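Foldase protein PrsA (Bacillus subtilis, PDB 4WO7) assists the folding of several secreted proteins outside the cell after translocation and has peptidyl-prolyl cis-trans isomerase activity. Local coordinates at residues W113-K117 / R209-M215; Q39-E43 / Q87-E91; A97-I102 / A237-V241. One frame throughout, in Å; residues are numbered along the deposited sequence.

Contact 1: residues W113-K117 / R209-M215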
ATOM      1  N   TRP A 113       4.687  30.141  -4.201  1.00 90.02           N
ATOM      2  CA  TRP A 113       5.665  30.972  -4.885  1.00 96.89           C
ATOM      3  C   TRP A 113       7.021  30.817  -4.207  1.00108.09           C
ATOM      4  O   TRP A 113       8.015  30.507  -4.862  1.00110.01           O
ATOM      5  CB  TRP A 113       5.199  32.435  -4.852  1.00113.68           C
ATOM      6  CG  TRP A 113       6.056  33.420  -5.578  1.00104.41           C
ATOM      7  CD1 TRP A 113       6.023  33.710  -6.911  1.00103.26           C
ATOM      8  CD2 TRP A 113       7.063  34.266  -5.007  1.00111.07           C
ATOM      9  NE1 TRP A 113       6.953  34.679  -7.208  1.00106.86           N
ATOM     10  CE2 TRP A 113       7.610  35.031  -6.057  1.00108.87           C
ATOM     11  CE3 TRP A 113       7.571  34.436  -3.715  1.00116.25           C
ATOM     12  CZ2 TRP A 113       8.628  35.955  -5.855  1.00 99.27           C
ATOM     13  CZ3 TRP A 113       8.584  35.354  -3.518  1.00101.68           C
ATOM     14  CH2 TRP A 113       9.102  36.101  -4.581  1.00141.76           C
ATOM     15  N   GLU A 114       7.062  31.036  -2.897  1.00114.93           N
ATOM     16  CA  GLU A 114       8.260  30.766  -2.108  1.00119.35           C
ATOM     17  C   GLU A 114       8.355  29.251  -1.920  1.00117.96           C
ATOM     18  O   GLU A 114       7.577  28.654  -1.182  1.00117.86           O
ATOM     19  CB  GLU A 114       8.221  31.518  -0.778  1.00126.00           C
ATOM     20  CG  GLU A 114       7.146  31.048   0.182  1.00127.48           C
ATOM     21  CD  GLU A 114       6.700  32.128   1.152  1.00132.52           C
ATOM     22  OE1 GLU A 114       7.275  33.238   1.130  1.00134.44           O
ATOM     23  OE2 GLU A 114       5.767  31.864   1.942  1.00130.96           O
ATOM     24  N   GLY A 115       9.326  28.634  -2.577  1.00112.50           N
ATOM     25  CA  GLY A 115       9.414  27.188  -2.633  1.00109.11           C
ATOM     26  C   GLY A 115       9.620  26.863  -4.100  1.00105.62           C
ATOM     27  O   GLY A 115      10.058  25.776  -4.469  1.00103.51           O
ATOM     28  N   LEU A 116       9.256  27.831  -4.937  1.00103.73           N
ATOM     29  CA  LEU A 116       9.591  27.842  -6.354  1.00 99.50           C
ATOM     30  C   LEU A 116      10.944  28.563  -6.566  1.00100.27           C
ATOM     31  O   LEU A 116      11.404  28.737  -7.697  1.00100.08           O
ATOM     32  CB  LEU A 116       8.455  28.512  -7.146  1.00 95.23           C
ATOM     33  CG  LEU A 116       7.691  27.714  -8.217  1.00 92.22           C
ATOM     34  CD1 LEU A 116       7.323  26.294  -7.768  1.00 84.72           C
ATOM     35  CD2 LEU A 116       6.421  28.464  -8.625  1.00 97.36           C
ATOM     36  N   LYS A 117      11.538  29.028  -5.466  1.00101.60           N
ATOM     37  CA  LYS A 117      12.832  29.725  -5.474  1.00110.79           C
ATOM     38  C   LYS A 117      13.996  28.866  -5.948  1.00110.74           C
ATOM     39  O   LYS A 117      14.275  27.794  -5.406  1.00103.60           O
ATOM     40  CB  LYS A 117      13.138  30.294  -4.085  1.00118.74           C
ATOM     41  CG  LYS A 117      14.346  31.243  -4.025  1.00124.31           C
ATOM     42  CD  LYS A 117      14.637  31.683  -2.586  1.00137.75           C
ATOM     43  CE  LYS A 117      15.903  32.535  -2.461  1.00146.67           C
ATOM     44  NZ  LYS A 117      15.775  33.852  -3.147  1.00153.01           N
ATOM     45  N   ARG A 209      11.318  31.443 -13.213  1.00131.23           N
ATOM     46  CA  ARG A 209      10.456  31.655 -12.078  1.00121.82           C
ATOM     47  C   ARG A 209       9.908  33.041 -11.732  1.00118.17           C
ATOM     48  O   ARG A 209       8.871  33.130 -11.110  1.00115.85           O
ATOM     49  CB  ARG A 209      11.235  31.161 -10.880  1.00125.51           C
ATOM     50  CG  ARG A 209      10.426  30.972  -9.677  1.00131.04           C
ATOM     51  CD  ARG A 209      10.896  31.913  -8.630  1.00149.19           C
ATOM     52  NE  ARG A 209       9.837  32.099  -7.666  1.00140.92           N
ATOM     53  CZ  ARG A 209      10.025  32.194  -6.360  1.00149.44           C
ATOM     54  NH1 ARG A 209      11.238  32.132  -5.832  1.00149.89           N
ATOM     55  NH2 ARG A 209       8.983  32.346  -5.586  1.00154.57           N
ATOM     56  N   GLY A 210      10.594  34.108 -12.109  1.00114.07           N
ATOM     57  CA  GLY A 210      10.542  35.352 -11.348  1.00121.01           C
ATOM     58  C   GLY A 210       9.380  35.716 -10.416  1.00119.97           C
ATOM     59  O   GLY A 210       9.202  35.132  -9.346  1.00122.97           O
ATOM     60  N   LYS A 211       8.615  36.723 -10.826  1.00119.69           N
ATOM     61  CA  LYS A 211       7.854  37.571  -9.899  1.00115.58           C
ATOM     62  C   LYS A 211       6.442  37.162  -9.444  1.00111.77           C
ATOM     63  O   LYS A 211       5.648  36.664 -10.230  1.00113.87           O
ATOM     64  CB  LYS A 211       7.771  38.954 -10.543  1.00116.79           C
ATOM     65  CG  LYS A 211       8.391  40.047  -9.713  1.00125.11           C
ATOM     66  CD  LYS A 211       8.427  41.360 -10.465  1.00131.52           C
ATOM     67  CE  LYS A 211       9.838  41.919 -10.519  1.00140.67           C
ATOM     68  NZ  LYS A 211       9.864  43.288 -11.092  1.00151.27           N
ATOM     69  N   TYR A 212       6.128  37.431  -8.175  1.00113.28           N
ATOM     70  CA  TYR A 212       4.780  37.238  -7.630  1.00117.72           C
ATOM     71  C   TYR A 212       3.955  38.422  -8.129  1.00133.69           C
ATOM     72  O   TYR A 212       4.532  39.408  -8.585  1.00146.02           O
ATOM     73  CB  TYR A 212       4.802  37.166  -6.095  1.00111.06           C
ATOM     74  CG  TYR A 212       3.487  36.809  -5.426  1.00108.63           C
ATOM     75  CD1 TYR A 212       2.562  37.784  -5.066  1.00106.45           C
ATOM     76  CD2 TYR A 212       3.190  35.483  -5.125  1.00107.45           C
ATOM     77  CE1 TYR A 212       1.369  37.439  -4.442  1.00106.62           C
ATOM     78  CE2 TYR A 212       2.011  35.132  -4.508  1.00101.85           C
ATOM     79  CZ  TYR A 212       1.103  36.110  -4.167  1.00105.43           C
ATOM     80  OH  TYR A 212      -0.070  35.745  -3.546  1.00109.62           O
ATOM     81  N   ASP A 213       2.630  38.334  -8.040  1.00139.01           N
ATOM     82  CA  ASP A 213       1.719  39.379  -8.529  1.00140.13           C
ATOM     83  C   ASP A 213       1.613  39.306 -10.057  1.00136.15           C
ATOM     84  O   ASP A 213       0.520  39.390 -10.618  1.00132.54           O
ATOM     85  CB  ASP A 213       2.185  40.777  -8.086  1.00151.87           C
ATOM     86  CG  ASP A 213       1.029  41.717  -7.786  1.00159.35           C
ATOM     87  OD1 ASP A 213      -0.075  41.511  -8.335  1.00160.23           O
ATOM     88  OD2 ASP A 213       1.226  42.670  -7.001  1.00165.19           O
ATOM     89  N   ASP A 214       2.754  39.157 -10.725  1.00127.13           N
ATOM     90  CA  ASP A 214       2.784  38.897 -12.161  1.00123.20           C
ATOM     91  C   ASP A 214       2.332  37.462 -12.389  1.00116.49           C
ATOM     92  O   ASP A 214       1.566  37.154 -13.303  1.00119.08           O
ATOM     93  CB  ASP A 214       4.189  39.096 -12.734  1.00122.73           C
ATOM     94  CG  ASP A 214       4.347  40.412 -13.463  1.00128.62           C
ATOM     95  OD1 ASP A 214       3.766  41.425 -13.017  1.00132.75           O
ATOM     96  OD2 ASP A 214       5.060  40.430 -14.488  1.00131.25           O
HETATM   97  N   MSE A 215       2.828  36.599 -11.512  1.00114.98           N
HETATM   98  CA  MSE A 215       2.724  35.154 -11.641  1.00105.19           C
HETATM   99  C   MSE A 215       1.583  34.574 -10.821  1.00105.98           C
HETATM  100  O   MSE A 215       1.307  33.376 -10.871  1.00 99.80           O
HETATM  101  CB  MSE A 215       4.031  34.539 -11.189  1.00107.92           C
HETATM  102  CG  MSE A 215       4.248  33.117 -11.544  1.00109.59           C
HETATM  103 SE   MSE A 215       6.111  32.870 -11.170  0.92110.62          SE
HETATM  104  CE  MSE A 215       6.304  30.991 -11.604  1.00 88.20           C
TER
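W113 and Y212 stand opposite each other with CA atoms 6.9 Å apart, as do L116 and R209, where the end of helix 106-113 and its following loop meet the loop 209-215. The W113 indole is the centre of the contact. Its CG is anti to the backbone N (chi1 -177°), which sends the ring out between R209 and Y212. The R209 guanidinium lies over one face in a cation-pi arrangement, with CZ 3.9 Å from the centroid of the five-membered ring. R209 NH2 is modelled too close to W113, so the exact turn of the guanidinium is doubtful. Over the opposite face, Y212 CB makes a CH-pi contact 3.5 Å from the same centroid. The Y212 ring turns its edge to that face, a T-shaped pair with planes at 85°. The Y212 hydroxyl is hydrogen-bonded to K216. W113 NE1 gives a weak, bent bond to G210 O, 3.1 Å long with 128° at the hydrogen. At the indole edge lies SE of M215, a selenomethionine, 4.3 Å from W113 CD1 in a Met-aromatic contact; SE crowds R209 O, so its exact place is doubtful. M215 CE reaches L116 CD2 at 3.9 Å. W167 of strand 164-169 touches L116, R209 and M215, and L219 of helix 216-228 touches W113 and L116. The contact thus joins the two chain connections at the base of the parvulin-type PPIase domain. Y212 CB and ring edge cover one indole face, while NE1 has a weak bond; any stabilisation of R209 by the indole depends on a doubtfully placed guanidinium.

Contact 2: residues Q39-E43 / Q87-E91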
ATOM      1  N   GLN A  39     -19.197   5.252  -1.172  1.00 70.54           N
ATOM      2  CA  GLN A  39     -19.141   5.565  -2.596  1.00 73.15           C
ATOM      3  C   GLN A  39     -20.548   5.674  -3.170  1.00 54.65           C
ATOM      4  O   GLN A  39     -20.862   6.610  -3.904  1.00 61.39           O
ATOM      5  CB  GLN A  39     -18.345   4.497  -3.353  1.00103.01           C
ATOM      6  CG  GLN A  39     -18.362   4.653  -4.867  1.00165.05           C
ATOM      7  CD  GLN A  39     -17.430   3.674  -5.555  1.00141.82           C
ATOM      8  OE1 GLN A  39     -16.723   2.906  -4.905  1.00143.04           O
ATOM      9  NE2 GLN A  39     -17.420   3.701  -6.879  1.00142.57           N
ATOM     10  N   LEU A  40     -21.396   4.716  -2.814  1.00 49.10           N
ATOM     11  CA  LEU A  40     -22.769   4.676  -3.308  1.00 62.93           C
ATOM     12  C   LEU A  40     -23.552   5.936  -2.971  1.00 52.98           C
ATOM     13  O   LEU A  40     -24.243   6.518  -3.808  1.00 76.97           O
ATOM     14  CB  LEU A  40     -23.506   3.466  -2.726  1.00 60.65           C
ATOM     15  CG  LEU A  40     -23.102   2.088  -3.240  1.00 68.34           C
ATOM     16  CD1 LEU A  40     -23.773   0.998  -2.410  1.00 76.58           C
ATOM     17  CD2 LEU A  40     -23.461   1.941  -4.717  1.00 71.36           C
ATOM     18  N   VAL A  41     -23.427   6.350  -1.721  1.00 68.83           N
ATOM     19  CA  VAL A  41     -24.124   7.519  -1.222  1.00 64.59           C
ATOM     20  C   VAL A  41     -23.564   8.795  -1.856  1.00 59.21           C
ATOM     21  O   VAL A  41     -24.321   9.673  -2.276  1.00 64.21           O
ATOM     22  CB  VAL A  41     -24.042   7.555   0.314  1.00 64.97           C
ATOM     23  CG1 VAL A  41     -24.437   8.905   0.868  1.00 62.92           C
ATOM     24  CG2 VAL A  41     -24.909   6.449   0.901  1.00 65.78           C
ATOM     25  N   GLN A  42     -22.241   8.902  -1.916  1.00 60.28           N
ATOM     26  CA  GLN A  42     -21.614  10.075  -2.521  1.00 59.14           C
ATOM     27  C   GLN A  42     -21.924  10.235  -4.014  1.00 67.53           C
ATOM     28  O   GLN A  42     -22.171  11.345  -4.489  1.00 62.17           O
ATOM     29  CB  GLN A  42     -20.099  10.032  -2.329  1.00 61.31           C
ATOM     30  CG  GLN A  42     -19.652  10.341  -0.914  1.00 60.64           C
ATOM     31  CD  GLN A  42     -18.148  10.294  -0.743  1.00 64.06           C
ATOM     32  OE1 GLN A  42     -17.406  10.106  -1.711  1.00 61.57           O
ATOM     33  NE2 GLN A  42     -17.689  10.468   0.495  1.00 63.91           N
ATOM     34  N   GLU A  43     -21.925   9.136  -4.757  1.00 74.16           N
ATOM     35  CA  GLU A  43     -22.213   9.233  -6.184  1.00 96.33           C
ATOM     36  C   GLU A  43     -23.682   9.546  -6.437  1.00 78.90           C
ATOM     37  O   GLU A  43     -24.020  10.111  -7.472  1.00 77.00           O
ATOM     38  CB  GLU A  43     -21.793   7.961  -6.923  1.00126.61           C
ATOM     39  CG  GLU A  43     -22.686   6.748  -6.740  1.00145.74           C
ATOM     40  CD  GLU A  43     -22.059   5.488  -7.328  1.00189.16           C
ATOM     41  OE1 GLU A  43     -20.874   5.537  -7.727  1.00158.76           O
ATOM     42  OE2 GLU A  43     -22.748   4.448  -7.394  1.00157.88           O
ATOM     43  N   GLN A  87     -17.064   4.266 -12.463  1.00 81.93           N
ATOM     44  CA  GLN A  87     -15.952   4.657 -11.606  1.00 73.18           C
ATOM     45  C   GLN A  87     -15.383   5.996 -12.036  1.00 67.40           C
ATOM     46  O   GLN A  87     -15.013   6.831 -11.208  1.00 69.11           O
ATOM     47  CB  GLN A  87     -14.842   3.606 -11.667  1.00 83.26           C
ATOM     48  CG  GLN A  87     -15.238   2.239 -11.154  1.00 84.86           C
ATOM     49  CD  GLN A  87     -16.003   2.301  -9.858  1.00 82.43           C
ATOM     50  OE1 GLN A  87     -15.520   2.845  -8.864  1.00 82.26           O
ATOM     51  NE2 GLN A  87     -17.213   1.754  -9.858  1.00 87.10           N
ATOM     52  N   VAL A  88     -15.325   6.193 -13.346  1.00 71.20           N
ATOM     53  CA  VAL A  88     -14.857   7.444 -13.913  1.00 69.85           C
ATOM     54  C   VAL A  88     -15.847   8.554 -13.590  1.00 70.72           C
ATOM     55  O   VAL A  88     -15.446   9.671 -13.264  1.00 75.57           O
ATOM     56  CB  VAL A  88     -14.649   7.322 -15.437  1.00 79.65           C
ATOM     57  CG1 VAL A  88     -14.524   8.699 -16.093  1.00 82.77           C
ATOM     58  CG2 VAL A  88     -13.420   6.466 -15.729  1.00 87.63           C
ATOM     59  N   LYS A  89     -17.138   8.247 -13.689  1.00 72.93           N
ATOM     60  CA  LYS A  89     -18.165   9.226 -13.373  1.00 70.12           C
ATOM     61  C   LYS A  89     -18.029   9.659 -11.919  1.00 61.46           C
ATOM     62  O   LYS A  89     -18.168  10.837 -11.595  1.00 73.46           O
ATOM     63  CB  LYS A  89     -19.568   8.669 -13.636  1.00 75.03           C
ATOM     64  CG  LYS A  89     -20.670   9.682 -13.340  1.00 73.50           C
ATOM     65  CD  LYS A  89     -22.063   9.158 -13.639  1.00 82.53           C
ATOM     66  CE  LYS A  89     -23.087  10.263 -13.443  1.00 93.83           C
ATOM     67  NZ  LYS A  89     -24.489   9.788 -13.570  1.00103.43           N
ATOM     68  N   TYR A  90     -17.738   8.696 -11.050  1.00 82.29           N
ATOM     69  CA  TYR A  90     -17.564   8.978  -9.633  1.00 55.45           C
ATOM     70  C   TYR A  90     -16.370   9.897  -9.391  1.00 59.05           C
ATOM     71  O   TYR A  90     -16.474  10.843  -8.612  1.00 63.40           O
ATOM     72  CB  TYR A  90     -17.409   7.677  -8.843  1.00 56.03           C
ATOM     73  CG  TYR A  90     -17.126   7.882  -7.372  1.00 61.06           C
ATOM     74  CD1 TYR A  90     -17.975   8.643  -6.581  1.00 63.02           C
ATOM     75  CD2 TYR A  90     -16.027   7.289  -6.766  1.00 54.99           C
ATOM     76  CE1 TYR A  90     -17.724   8.830  -5.237  1.00 64.69           C
ATOM     77  CE2 TYR A  90     -15.773   7.462  -5.415  1.00 54.57           C
ATOM     78  CZ  TYR A  90     -16.628   8.233  -4.659  1.00 62.50           C
ATOM     79  OH  TYR A  90     -16.387   8.420  -3.319  1.00 67.72           O
ATOM     80  N   GLU A  91     -15.247   9.643 -10.060  1.00 71.29           N
ATOM     81  CA  GLU A  91     -14.084  10.515  -9.911  1.00 70.24           C
ATOM     82  C   GLU A  91     -14.406  11.935 -10.389  1.00 67.97           C
ATOM     83  O   GLU A  91     -14.065  12.914  -9.725  1.00 68.24           O
ATOM     84  CB  GLU A  91     -12.868   9.972 -10.668  1.00 81.17           C
ATOM     85  CG  GLU A  91     -11.597  10.777 -10.391  1.00 97.56           C
ATOM     86  CD  GLU A  91     -10.371  10.233 -11.105  1.00117.18           C
ATOM     87  OE1 GLU A  91     -10.450   9.978 -12.327  1.00126.05           O
ATOM     88  OE2 GLU A  91      -9.321  10.077 -10.447  1.00122.19           O
TER
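This is a helix-helix crossing built around one tyrosine, Y90, which reaches from helix 81-101 to Q39, Q42 and E43 on helix 21-49. Both helices belong to the helical part of the chain, away from the four-stranded sheet of the parvulin-type fold. The short segments cross at 63°, and their axes come no closer than 10.7 Å. That spacing is wide, and side chains bridge it. With chi1 at 176° the Y90 ring leaves its helix on the side of the carbonyl carbon and reaches helix 21-49. Q39 lies over one face of this ring. Its CG sits above the centre, 3.9 Å from the centroid of the Y90 ring, in a CH-pi contact, and its amide is only slightly inclined to the ring plane. E43 CB comes in obliquely at Y90 CD1, 3.9 Å away. At the far end of the ring, Y90 OH donates a hydrogen bond to Q42 OE1, at 2.5 Å. This acceptor lies near the plane of the ring. The NE2 of Q42 is held in turn by Q235 of helix 231-244, so a third helix fixes the amide that receives the hydroxyl. An alanine in place of Y90 is likely to open a gap beside Q39 CG and leave Q42 OE1 without this donor. A salt bridge from K89 to D47 ties the same two helices. Elsewhere on helix 21-49, L40 and V41 pack on N27 and V19 of the second subunit. The other polar link crosses beside the ring: the bent chain of Q87 brings its amide round, and Q39 NE2 donates to Q87 OE1 at 2.9 Å, with 148° at the hydrogen.

Contact 3: residues A97-I102 / A237-V241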
ATOM      1  N   ALA A  97     -17.122  18.353  -7.059  1.00 76.20           N
ATOM      2  CA  ALA A  97     -17.437  18.694  -5.681  1.00 80.60           C
ATOM      3  C   ALA A  97     -16.269  19.429  -5.040  1.00 76.70           C
ATOM      4  O   ALA A  97     -16.467  20.420  -4.342  1.00 86.88           O
ATOM      5  CB  ALA A  97     -17.767  17.440  -4.878  1.00 77.57           C
ATOM      6  N   ALA A  98     -15.054  18.942  -5.282  1.00 69.29           N
ATOM      7  CA  ALA A  98     -13.853  19.555  -4.721  1.00 73.01           C
ATOM      8  C   ALA A  98     -13.579  20.960  -5.264  1.00 77.50           C
ATOM      9  O   ALA A  98     -13.166  21.852  -4.527  1.00 79.70           O
ATOM     10  CB  ALA A  98     -12.655  18.667  -4.994  1.00 74.09           C
ATOM     11  N   LYS A  99     -13.802  21.150  -6.557  1.00 81.19           N
ATOM     12  CA  LYS A  99     -13.593  22.457  -7.167  1.00 80.62           C
ATOM     13  C   LYS A  99     -14.523  23.504  -6.556  1.00 92.20           C
ATOM     14  O   LYS A  99     -14.111  24.636  -6.309  1.00 92.05           O
ATOM     15  CB  LYS A  99     -13.774  22.379  -8.682  1.00 81.45           C
ATOM     16  CG  LYS A  99     -12.533  21.880  -9.409  1.00 88.35           C
ATOM     17  CD  LYS A  99     -12.830  21.486 -10.845  1.00 96.67           C
ATOM     18  CE  LYS A  99     -11.589  20.922 -11.521  1.00106.29           C
ATOM     19  NZ  LYS A  99     -11.865  20.502 -12.919  1.00114.61           N
ATOM     20  N   ASP A 100     -15.777  23.135  -6.314  1.00 86.90           N
ATOM     21  CA  ASP A 100     -16.734  24.083  -5.744  1.00 98.51           C
ATOM     22  C   ASP A 100     -16.473  24.358  -4.259  1.00100.53           C
ATOM     23  O   ASP A 100     -16.820  25.429  -3.758  1.00104.83           O
ATOM     24  CB  ASP A 100     -18.172  23.592  -5.935  1.00105.73           C
ATOM     25  CG  ASP A 100     -18.686  23.838  -7.341  1.00123.84           C
ATOM     26  OD1 ASP A 100     -17.994  23.448  -8.308  1.00131.13           O
ATOM     27  OD2 ASP A 100     -19.780  24.433  -7.478  1.00132.11           O
ATOM     28  N   ASN A 101     -15.867  23.399  -3.564  1.00102.32           N
ATOM     29  CA  ASN A 101     -15.741  23.472  -2.109  1.00107.62           C
ATOM     30  C   ASN A 101     -14.321  23.783  -1.629  1.00107.72           C
ATOM     31  O   ASN A 101     -14.136  24.273  -0.515  1.00117.22           O
ATOM     32  CB  ASN A 101     -16.213  22.156  -1.491  1.00109.33           C
ATOM     33  CG  ASN A 101     -17.717  21.994  -1.550  1.00114.30           C
ATOM     34  OD1 ASN A 101     -18.425  22.279  -0.585  1.00118.53           O
ATOM     35  ND2 ASN A 101     -18.216  21.573  -2.704  1.00120.88           N
ATOM     36  N   ILE A 102     -13.316  23.481  -2.450  1.00100.69           N
ATOM     37  CA  ILE A 102     -11.933  23.847  -2.120  1.00104.20           C
ATOM     38  C   ILE A 102     -11.671  25.307  -2.443  1.00125.11           C
ATOM     39  O   ILE A 102     -12.026  25.784  -3.523  1.00120.22           O
ATOM     40  CB  ILE A 102     -10.891  22.997  -2.873  1.00 99.96           C
ATOM     41  CG1 ILE A 102     -10.954  21.544  -2.411  1.00100.59           C
ATOM     42  CG2 ILE A 102      -9.464  23.568  -2.669  1.00 86.76           C
ATOM     43  CD1 ILE A 102     -10.101  20.607  -3.234  1.00100.02           C
ATOM     44  N   ALA A 237     -13.413  17.822   1.012  1.00 76.23           N
ATOM     45  CA  ALA A 237     -14.380  18.662   0.315  1.00 74.98           C
ATOM     46  C   ALA A 237     -15.728  17.972   0.126  1.00 79.39           C
ATOM     47  O   ALA A 237     -16.778  18.573   0.358  1.00 84.75           O
ATOM     48  CB  ALA A 237     -13.833  19.085  -1.036  1.00 75.27           C
ATOM     49  N   VAL A 238     -15.692  16.711  -0.296  1.00 75.05           N
ATOM     50  CA  VAL A 238     -16.908  15.949  -0.564  1.00 75.07           C
ATOM     51  C   VAL A 238     -17.729  15.790   0.714  1.00 84.44           C
ATOM     52  O   VAL A 238     -18.956  15.837   0.681  1.00 85.11           O
ATOM     53  CB  VAL A 238     -16.578  14.560  -1.158  1.00 68.75           C
ATOM     54  CG1 VAL A 238     -17.833  13.686  -1.255  1.00 71.57           C
ATOM     55  CG2 VAL A 238     -15.971  14.720  -2.539  1.00 66.19           C
ATOM     56  N   GLN A 239     -17.042  15.614   1.840  1.00 92.64           N
ATOM     57  CA  GLN A 239     -17.717  15.371   3.110  1.00 98.16           C
ATOM     58  C   GLN A 239     -18.524  16.586   3.565  1.00 95.03           C
ATOM     59  O   GLN A 239     -19.507  16.450   4.297  1.00 94.50           O
ATOM     60  CB  GLN A 239     -16.695  14.981   4.184  1.00107.59           C
ATOM     61  CG  GLN A 239     -17.282  14.266   5.383  1.00137.82           C
ATOM     62  CD  GLN A 239     -18.015  12.992   5.015  1.00120.14           C
ATOM     63  OE1 GLN A 239     -17.836  12.450   3.923  1.00119.54           O
ATOM     64  NE2 GLN A 239     -18.845  12.504   5.930  1.00121.23           N
ATOM     65  N   LYS A 240     -18.105  17.776   3.147  1.00 92.60           N
ATOM     66  CA  LYS A 240     -18.887  18.976   3.424  1.00 90.77           C
ATOM     67  C   LYS A 240     -20.235  18.926   2.727  1.00 86.64           C
ATOM     68  O   LYS A 240     -21.247  19.383   3.262  1.00 88.34           O
ATOM     69  CB  LYS A 240     -18.152  20.226   2.973  1.00 91.47           C
ATOM     70  CG  LYS A 240     -16.980  20.608   3.818  1.00 93.46           C
ATOM     71  CD  LYS A 240     -16.466  21.936   3.334  1.00 96.06           C
ATOM     72  CE  LYS A 240     -15.306  22.442   4.141  1.00101.76           C
ATOM     73  NZ  LYS A 240     -14.898  23.751   3.582  1.00105.82           N
ATOM     74  N   VAL A 241     -20.237  18.374   1.521  1.00 81.19           N
ATOM     75  CA  VAL A 241     -21.456  18.277   0.740  1.00 83.34           C
ATOM     76  C   VAL A 241     -22.356  17.245   1.395  1.00 86.44           C
ATOM     77  O   VAL A 241     -23.573  17.419   1.450  1.00 89.23           O
ATOM     78  CB  VAL A 241     -21.179  17.871  -0.723  1.00 80.20           C
ATOM     79  CG1 VAL A 241     -22.472  17.831  -1.516  1.00 77.36           C
ATOM     80  CG2 VAL A 241     -20.207  18.835  -1.377  1.00 76.35           C
TER
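The N101 amide, the one flat side-chain group in this contact, turns one face to helix 237-241. A237 O lies over that face, 4.0 Å from N101 CG. V241 CG2 comes in obliquely on the same side, 3.6 Å from N101 ND2, and K240 CB lies near OD1. The amide bonds back to its own helix: ND2 donates to A97 O at 2.7 Å, with 156° at the hydrogen and the acceptor tilted a little from the amide plane. The side chain takes chi1 -73°, with CG beside the backbone N, which lets ND2 reach back one turn.

The rest is close packing of small residues. A237 CB is at the middle, 3.7 Å from A98 CA, and it also touches N101 CB and I102 CG1. Next to it, A97 CB meets V238 CG2 at 4.0 Å. With side chains this small the axes of the short segments can probably come as near as 8.7 Å while crossing at 85°, almost square. L46 of helix 21-49 touches A97 and V241, and L228 of helix 216-228 touches A98. The end of helix 81-101 is thereby packed on the C-terminal helix 231-244. N101 directs an N-H to A97 O of its own helix, and between the two segments there are only van der Waals contacts, so shape rather than polarity probably governs the fit.

Contacts 2 and 3 are neighbours, with centres about 14 Å apart, and both use helix 81-101. They also touch: Q42 CD of contact 2 packs 3.4 Å from V238 CG1 of contact 3. Together they tie helices 21-49, 81-101 and 231-244 into one helical unit made from the first hundred residues and the last helix of the chain. Contact 1 stands apart, its centre about 28 Å from that of contact 3 and about 37 Å from that of contact 2. It closes the base of the PPIase domain, whose chain enters and leaves there. Along the sequence, contact 3 joins helix 81-101 to helix 231-244, and both segments of contact 1 fall between its two.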